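Local coordinates for protein HTH-type transcriptional activator AmpR (Citrobacter freundii, PDB 3KOS) that regulates expression of the beta-lactamase gene ampC as a LysR-type DNA-binding transcription factor, of which this chain is the effector-binding domain, at residues A[81-86]-A[152-157]; A[96-101]-A[116-121]; A[104-109]-A[129-134]. All blocks are in the same frame, centred on the assembly; numbering follows the deposited sequence.

Contact 1. Residues A[81-86]-A[152-157]; sequences ALMSPL and VAIAPV
Ser-84 pairs with Ala-155, and Leu-86 with Ala-153, through four backbone hydrogen bonds, one of them weak. Leu-86 N gives to Ala-153 O at 2.8 Å, from above the plane of that carbonyl, and Ala-153 N returns a bond to Leu-86 O at 2.9 Å. The Ser-84/Ala-155 pair is looser: Ser-84 N lies 3.3 Å from Ala-155 O, and the bond back to Ser-84 O is weak. Val-157 N closes the row on Leu-82 O. In the non-hydrogen-bonded pair Pro-85/Ile-154, where proline has no N-H to give, Pro-85 CA points its hydrogen at Ala-153 O (3.2 Å).

The pairing is antiparallel and makes 153-156 an outermost strand of the chain's mixed sheet, beside 73-86.

Side chains fill both faces. On the face of Pro-85 and Ile-154, selenomethionine Met-83 crosses Ile-154 at about a right angle; its CE, eclipsed with CB (chi3 -1°), sits 3.6 Å from Ile-154 CG1. Trp-118 and Trp-115 of helix 114-121 pack on this face. On the face of Ser-84 and Leu-86, Leu-86 CD1 reaches Ala-155 CB at 4.2 Å, while Val-157 CG1 packs on Ser-84 CB at 3.6 Å.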
# COMPACT_ATOMS: atom_id res chain seq x y z
N ALA A 81 1.70 -16.75 7.46
CA ALA A 81 1.44 -15.93 6.29
C ALA A 81 1.58 -16.75 5.02
O ALA A 81 2.19 -16.31 4.04
CB ALA A 81 2.39 -14.73 6.28
N LEU A 82 1.00 -17.95 5.04
CA LEU A 82 1.06 -18.84 3.88
C LEU A 82 0.53 -18.17 2.62
O LEU A 82 -0.53 -17.55 2.63
CB LEU A 82 0.27 -20.12 4.16
CG LEU A 82 0.76 -20.92 5.38
CD1 LEU A 82 0.01 -22.24 5.47
CD2 LEU A 82 2.25 -21.15 5.28
N MSE A 83 1.28 -18.32 1.53
CA MSE A 83 0.95 -17.64 0.28
C MSE A 83 0.44 -18.58 -0.80
O MSE A 83 0.88 -19.72 -0.91
CB MSE A 83 2.17 -16.92 -0.26
CG MSE A 83 2.72 -15.89 0.70
SE MSE A 83 4.34 -15.09 -0.03
CE MSE A 83 4.46 -16.06 -1.70
N SER A 84 -0.47 -18.06 -1.62
CA SER A 84 -1.03 -18.83 -2.72
C SER A 84 -1.44 -17.85 -3.82
O SER A 84 -1.60 -16.66 -3.56
CB SER A 84 -2.23 -19.63 -2.20
OG SER A 84 -2.63 -20.64 -3.10
N PRO A 85 -1.57 -18.34 -5.06
CA PRO A 85 -2.02 -17.45 -6.13
C PRO A 85 -3.40 -16.88 -5.84
O PRO A 85 -4.24 -17.56 -5.25
CB PRO A 85 -2.07 -18.36 -7.35
CG PRO A 85 -0.98 -19.36 -7.09
CD PRO A 85 -1.02 -19.61 -5.59
N LEU A 86 -3.61 -15.62 -6.23
CA LEU A 86 -4.87 -14.93 -6.01
C LEU A 86 -5.15 -14.09 -7.24
O LEU A 86 -4.26 -13.39 -7.71
CB LEU A 86 -4.77 -14.01 -4.79
CG LEU A 86 -4.57 -14.69 -3.44
CD1 LEU A 86 -4.14 -13.66 -2.40
CD2 LEU A 86 -5.85 -15.41 -3.01
N VAL A 152 -1.89 -12.28 -12.12
CA VAL A 152 -2.12 -13.17 -10.99
C VAL A 152 -1.12 -12.84 -9.90
O VAL A 152 0.08 -12.79 -10.14
CB VAL A 152 -1.96 -14.64 -11.42
CG1 VAL A 152 -2.18 -15.58 -10.22
CG2 VAL A 152 -2.95 -14.97 -12.53
N ALA A 153 -1.63 -12.58 -8.70
CA ALA A 153 -0.80 -12.23 -7.55
C ALA A 153 -0.45 -13.47 -6.75
O ALA A 153 -1.07 -14.51 -6.89
CB ALA A 153 -1.54 -11.25 -6.66
N ILE A 154 0.57 -13.36 -5.91
CA ILE A 154 0.81 -14.38 -4.90
C ILE A 154 1.09 -13.65 -3.59
O ILE A 154 1.98 -12.79 -3.53
CB ILE A 154 1.93 -15.37 -5.31
CG1 ILE A 154 2.06 -16.50 -4.28
CG2 ILE A 154 3.26 -14.64 -5.53
CD1 ILE A 154 2.95 -17.66 -4.74
N ALA A 155 0.32 -13.98 -2.56
CA ALA A 155 0.35 -13.20 -1.33
C ALA A 155 -0.22 -14.00 -0.16
O ALA A 155 -0.82 -15.05 -0.37
CB ALA A 155 -0.43 -11.89 -1.52
N PRO A 156 -0.04 -13.50 1.07
CA PRO A 156 -0.57 -14.22 2.24
C PRO A 156 -2.10 -14.23 2.24
O PRO A 156 -2.74 -13.20 2.45
CB PRO A 156 -0.05 -13.40 3.42
CG PRO A 156 1.22 -12.79 2.91
CD PRO A 156 0.88 -12.42 1.47
N VAL A 157 -2.67 -15.40 2.02
CA VAL A 157 -4.11 -15.49 1.78
C VAL A 157 -4.93 -15.00 2.97
O VAL A 157 -5.98 -14.38 2.78
CB VAL A 157 -4.54 -16.92 1.39
CG1 VAL A 157 -3.73 -17.42 0.20
CG2 VAL A 157 -4.36 -17.87 2.54

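Contact 2. Residues A[96-101]-A[116-121]; sequences QTPADI and ALWMQT. Unlike the reference sequence in segment 116-121: Thr-121 (reference Ala).
Pro-98 and Ile-101 form the inner side of a helical turn that rests on Trp-118 and Met-119 of helix 114-121, the helix of the beta-alpha-beta unit between strands 106-109 and 133-136 in the LysR effector-binding domain. The contact is small and made by van der Waals contact, with no hydrogen bond across it.

Trp-118 offers the far end of its six-membered ring. CG stands anti to the backbone N (chi1 -169°), on a CA-CB bond already aimed at the loop. Ile-101 CD1 comes within 3.7 Å of Trp-118 CZ3 and is only slightly farther from CH2; Pro-98 CB lies 4.0 Å from the same CZ3. Both approach the ring obliquely. At the other end of the indole, NE1 is hydrogen-bonded to Thr-175 O, a bond that limits how far the ring can turn. Pro-85 of strand 73-86 also packs on both Ile-101 and Trp-118, placing the contact against the mixed sheet.

Met-119, present as selenomethionine, starts off to one side of the loop, but its chain bends at chi2 (-62°), which sets SE, and runs on extended to CE. Met-119 CE lies 3.7 Å from Pro-98 O and 3.9 Å from Ile-101 CB.

The turn that presents Pro-98 and Ile-101 is held from within. Asp-100 N bonds to Thr-97 O and Ile-101 N to Pro-98 O, while the Asp-100 carboxylate folds back on the preceding backbone. Two N-H groups converge on its OD2: Gln-96 N, 2.9 Å from OD2, which accepts with its lone pair anti to the other oxygen, and Thr-97 N at 3.1 Å, coming from above the carboxylate plane.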
# COMPACT_ATOMS: atom_id res chain seq x y z
N GLN A 96 -7.51 -23.43 -14.95
CA GLN A 96 -7.96 -24.74 -14.49
C GLN A 96 -6.81 -25.52 -13.86
O GLN A 96 -7.02 -26.30 -12.93
CB GLN A 96 -8.59 -25.53 -15.65
CG GLN A 96 -9.98 -25.04 -16.05
CD GLN A 96 -9.96 -23.85 -17.00
OE1 GLN A 96 -9.18 -23.81 -17.95
NE2 GLN A 96 -10.84 -22.88 -16.75
N THR A 97 -5.61 -25.29 -14.36
CA THR A 97 -4.41 -25.92 -13.82
C THR A 97 -3.33 -24.86 -13.57
O THR A 97 -3.40 -23.77 -14.11
CB THR A 97 -3.84 -26.98 -14.79
OG1 THR A 97 -3.30 -26.34 -15.95
CG2 THR A 97 -4.94 -27.94 -15.24
N PRO A 98 -2.34 -25.18 -12.73
CA PRO A 98 -1.30 -24.20 -12.43
C PRO A 98 -0.63 -23.60 -13.66
O PRO A 98 -0.31 -22.41 -13.65
CB PRO A 98 -0.30 -25.01 -11.60
CG PRO A 98 -1.17 -26.00 -10.88
CD PRO A 98 -2.25 -26.37 -11.87
N ALA A 99 -0.41 -24.39 -14.71
CA ALA A 99 0.24 -23.86 -15.91
C ALA A 99 -0.57 -22.72 -16.53
O ALA A 99 -0.01 -21.83 -17.18
CB ALA A 99 0.48 -24.98 -16.92
N ASP A 100 -1.89 -22.75 -16.34
CA ASP A 100 -2.77 -21.73 -16.90
C ASP A 100 -2.48 -20.33 -16.33
O ASP A 100 -2.83 -19.33 -16.94
CB ASP A 100 -4.24 -22.08 -16.65
CG ASP A 100 -4.71 -23.25 -17.50
OD1 ASP A 100 -4.11 -23.51 -18.56
OD2 ASP A 100 -5.70 -23.91 -17.11
N ILE A 101 -1.87 -20.28 -15.15
CA ILE A 101 -1.51 -19.01 -14.54
C ILE A 101 -0.65 -18.20 -15.52
O ILE A 101 -0.74 -16.97 -15.59
CB ILE A 101 -0.78 -19.21 -13.20
CG1 ILE A 101 -1.77 -19.70 -12.14
CG2 ILE A 101 -0.11 -17.91 -12.75
CD1 ILE A 101 -1.13 -20.18 -10.84
N ALA A 116 8.77 -18.89 -8.73
CA ALA A 116 9.58 -20.07 -8.96
C ALA A 116 9.31 -21.11 -7.87
O ALA A 116 9.15 -22.29 -8.16
CB ALA A 116 11.06 -19.71 -9.00
N LEU A 117 9.24 -20.65 -6.63
CA LEU A 117 9.04 -21.56 -5.51
C LEU A 117 7.64 -22.16 -5.49
O LEU A 117 7.49 -23.35 -5.22
CB LEU A 117 9.35 -20.87 -4.18
CG LEU A 117 10.83 -20.48 -4.04
CD1 LEU A 117 11.06 -19.52 -2.88
CD2 LEU A 117 11.70 -21.73 -3.88
N TRP A 118 6.61 -21.36 -5.76
CA TRP A 118 5.26 -21.93 -5.78
C TRP A 118 5.09 -22.95 -6.90
O TRP A 118 4.56 -24.04 -6.68
CB TRP A 118 4.17 -20.84 -5.87
CG TRP A 118 2.82 -21.39 -5.63
CD1 TRP A 118 2.21 -21.57 -4.42
CD2 TRP A 118 1.90 -21.87 -6.61
NE1 TRP A 118 0.97 -22.13 -4.59
CE2 TRP A 118 0.76 -22.33 -5.93
CE3 TRP A 118 1.94 -21.96 -8.01
CZ2 TRP A 118 -0.34 -22.86 -6.60
CZ3 TRP A 118 0.85 -22.50 -8.67
CH2 TRP A 118 -0.27 -22.94 -7.96
N MSE A 119 5.52 -22.59 -8.11
CA MSE A 119 5.48 -23.50 -9.25
C MSE A 119 6.22 -24.79 -8.92
O MSE A 119 5.72 -25.88 -9.16
CB MSE A 119 6.08 -22.85 -10.49
CG MSE A 119 5.24 -21.72 -11.08
SE MSE A 119 3.48 -22.38 -11.66
CE MSE A 119 2.70 -20.70 -12.31
N GLN A 120 7.44 -24.65 -8.40
CA GLN A 120 8.26 -25.81 -8.03
C GLN A 120 7.50 -26.74 -7.07
O GLN A 120 7.50 -27.96 -7.24
CB GLN A 120 9.57 -25.33 -7.41
CG GLN A 120 10.49 -26.43 -6.90
CD GLN A 120 11.76 -25.90 -6.25
OE1 GLN A 120 11.73 -25.32 -5.16
NE2 GLN A 120 12.89 -26.10 -6.92
N THR A 121 6.83 -26.15 -6.09
CA THR A 121 6.06 -26.90 -5.09
C THR A 121 4.92 -27.70 -5.69
O THR A 121 4.60 -28.79 -5.22
CB THR A 121 5.52 -25.96 -3.99
OG1 THR A 121 6.62 -25.34 -3.31
CG2 THR A 121 4.66 -26.70 -2.99

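Contact 3. Residues A[104-109]-A[129-134]; sequences FPLLRS and PTHNVM
His-131 and Phe-104 share the one side-chain hydrogen bond that crosses between the segments: NE2 donates its N-H to Phe-104 O at 2.7 Å, nearly straight (167°), with the oxygen almost in the ring plane. CG anti to the backbone N (chi1 -163°), on a CA-CB bond directed at 104-109, starts the imidazole toward that carbonyl. The bond fixes NE2 as a donor and limits rotation of the ring.

Backbone bonds continue from there in parallel register. Leu-106 N donates to Asn-132 O, and Leu-106 O accepts from Met-134 N, both at 2.9 Å, so both the N-H and the C=O of Leu-106 are used on segment 129-134; Arg-108 N then reaches Met-134 O at 3.0 Å.

Apolar contacts lie on both faces. On the face of Leu-106 and Val-133, Leu-106 crosses the His-131 side chain at about a right angle, Leu-106 CG 3.7 Å from His-131 CD2. Arg-108 CG, between its backbone N and carbonyl carbon (chi1 65°), meets Val-133 CG1 at 3.7 Å, and the extended chain carries NE past the same methyl. Arg-108 NH1 bonds the carbonyl of the next residue, Ser-109 O, at 2.8 Å. On the other face Leu-107 and selenomethionine Met-134 lie side by side, Leu-107 CD2 4.0 Å from Met-134 CB; helix 139-147 packs on Leu-107, and Phe-28 of the second subunit touches Met-134. Near Asn-132 and Val-133, glycerol and MES molecules, probably from the crystallisation liquor, bind the backbone N-H groups.

Two adjacent parallel strands joined through a helix, here 114-121, form the beta-alpha-beta unit characteristic of the alpha/beta subdomains of LysR effector-binding domains.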
# COMPACT_ATOMS: atom_id res chain seq x y z
N PHE A 104 -1.23 -15.27 -18.03
CA PHE A 104 -1.32 -13.88 -17.56
C PHE A 104 0.00 -13.37 -17.00
O PHE A 104 0.90 -14.15 -16.69
CB PHE A 104 -2.43 -13.77 -16.52
CG PHE A 104 -3.74 -14.33 -16.99
CD1 PHE A 104 -4.53 -13.63 -17.88
CD2 PHE A 104 -4.16 -15.58 -16.58
CE1 PHE A 104 -5.72 -14.15 -18.33
CE2 PHE A 104 -5.35 -16.11 -17.02
CZ PHE A 104 -6.13 -15.39 -17.90
N PRO A 105 0.14 -12.04 -16.88
CA PRO A 105 1.34 -11.49 -16.24
C PRO A 105 1.34 -11.90 -14.78
O PRO A 105 0.29 -12.21 -14.23
CB PRO A 105 1.14 -9.97 -16.36
CG PRO A 105 0.20 -9.80 -17.51
CD PRO A 105 -0.73 -10.98 -17.44
N LEU A 106 2.52 -11.89 -14.16
CA LEU A 106 2.63 -12.29 -12.76
C LEU A 106 2.87 -11.07 -11.89
O LEU A 106 3.57 -10.14 -12.29
CB LEU A 106 3.75 -13.31 -12.59
CG LEU A 106 3.58 -14.63 -13.37
CD1 LEU A 106 4.82 -15.50 -13.22
CD2 LEU A 106 2.34 -15.37 -12.90
N LEU A 107 2.28 -11.07 -10.71
CA LEU A 107 2.50 -10.01 -9.73
C LEU A 107 3.21 -10.64 -8.55
O LEU A 107 2.80 -11.71 -8.08
CB LEU A 107 1.16 -9.42 -9.25
CG LEU A 107 0.13 -9.12 -10.35
CD1 LEU A 107 -1.15 -8.54 -9.77
CD2 LEU A 107 0.68 -8.19 -11.42
N ARG A 108 4.28 -10.00 -8.08
CA ARG A 108 5.02 -10.52 -6.94
C ARG A 108 5.59 -9.40 -6.08
O ARG A 108 5.54 -8.23 -6.46
CB ARG A 108 6.16 -11.43 -7.41
CG ARG A 108 7.24 -10.73 -8.21
CD ARG A 108 8.49 -11.60 -8.25
NE ARG A 108 9.52 -11.09 -9.13
CZ ARG A 108 10.42 -10.18 -8.79
NH1 ARG A 108 10.43 -9.64 -7.58
NH2 ARG A 108 11.33 -9.79 -9.68
N SER A 109 6.09 -9.76 -4.90
CA SER A 109 6.75 -8.80 -4.03
C SER A 109 8.20 -8.63 -4.47
O SER A 109 8.61 -9.20 -5.49
CB SER A 109 6.74 -9.30 -2.59
OG SER A 109 7.75 -10.28 -2.42
N PRO A 129 12.19 -16.44 -17.76
CA PRO A 129 12.86 -15.23 -17.29
C PRO A 129 12.36 -13.97 -18.00
O PRO A 129 12.63 -12.87 -17.53
CB PRO A 129 14.33 -15.48 -17.66
CG PRO A 129 14.45 -16.97 -17.72
CD PRO A 129 13.14 -17.45 -18.27
N THR A 130 11.66 -14.13 -19.11
CA THR A 130 11.11 -12.98 -19.82
C THR A 130 9.60 -12.84 -19.65
O THR A 130 8.95 -12.06 -20.35
CB THR A 130 11.44 -13.02 -21.32
OG1 THR A 130 10.75 -14.10 -21.94
CG2 THR A 130 12.94 -13.19 -21.53
N HIS A 131 9.02 -13.62 -18.74
CA HIS A 131 7.59 -13.52 -18.48
C HIS A 131 7.27 -12.13 -17.92
O HIS A 131 8.07 -11.57 -17.16
CB HIS A 131 7.14 -14.60 -17.49
CG HIS A 131 5.67 -14.82 -17.48
ND1 HIS A 131 5.06 -15.82 -18.21
CD2 HIS A 131 4.67 -14.16 -16.85
CE1 HIS A 131 3.76 -15.77 -18.03
NE2 HIS A 131 3.49 -14.77 -17.20
N ASN A 132 6.13 -11.57 -18.31
CA ASN A 132 5.72 -10.26 -17.81
C ASN A 132 5.53 -10.33 -16.30
O ASN A 132 4.72 -11.12 -15.82
CB ASN A 132 4.41 -9.81 -18.47
CG ASN A 132 4.59 -9.42 -19.93
OD1 ASN A 132 3.66 -9.55 -20.73
ND2 ASN A 132 5.78 -8.95 -20.28
N VAL A 133 6.26 -9.50 -15.57
CA VAL A 133 6.12 -9.46 -14.11
C VAL A 133 6.06 -8.02 -13.62
O VAL A 133 6.78 -7.16 -14.12
CB VAL A 133 7.30 -10.16 -13.40
CG1 VAL A 133 7.12 -10.08 -11.88
CG2 VAL A 133 7.37 -11.61 -13.83
N MSE A 134 5.20 -7.77 -12.64
CA MSE A 134 5.18 -6.48 -11.95
C MSE A 134 5.48 -6.71 -10.48
O MSE A 134 5.01 -7.69 -9.90
CB MSE A 134 3.82 -5.80 -12.13
CG MSE A 134 3.32 -5.88 -13.56
SE MSE A 134 1.65 -4.87 -13.80
CE MSE A 134 2.55 -3.17 -13.89

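How the contacts relate
All three contacts lie in one part of the effector-binding domain, their centres about 12 to 14 Å apart. Contact 1 pairs strands far apart in sequence; contacts 2 and 3 are nested in the loop it closes, and their segments alternate along the chain. Val-152 joins contacts 1 and 3: its N and O probably bond Pro-105 O and Leu-107 N, linking the small parallel sheet to the edge of the mixed one. Contact 2 covers this junction, with Trp-118 against Pro-85 and Ile-154, and Ile-101 packing on Val-152 and Leu-106. Together they tie the helix and small parallel sheet of this region to the end of the mixed sheet.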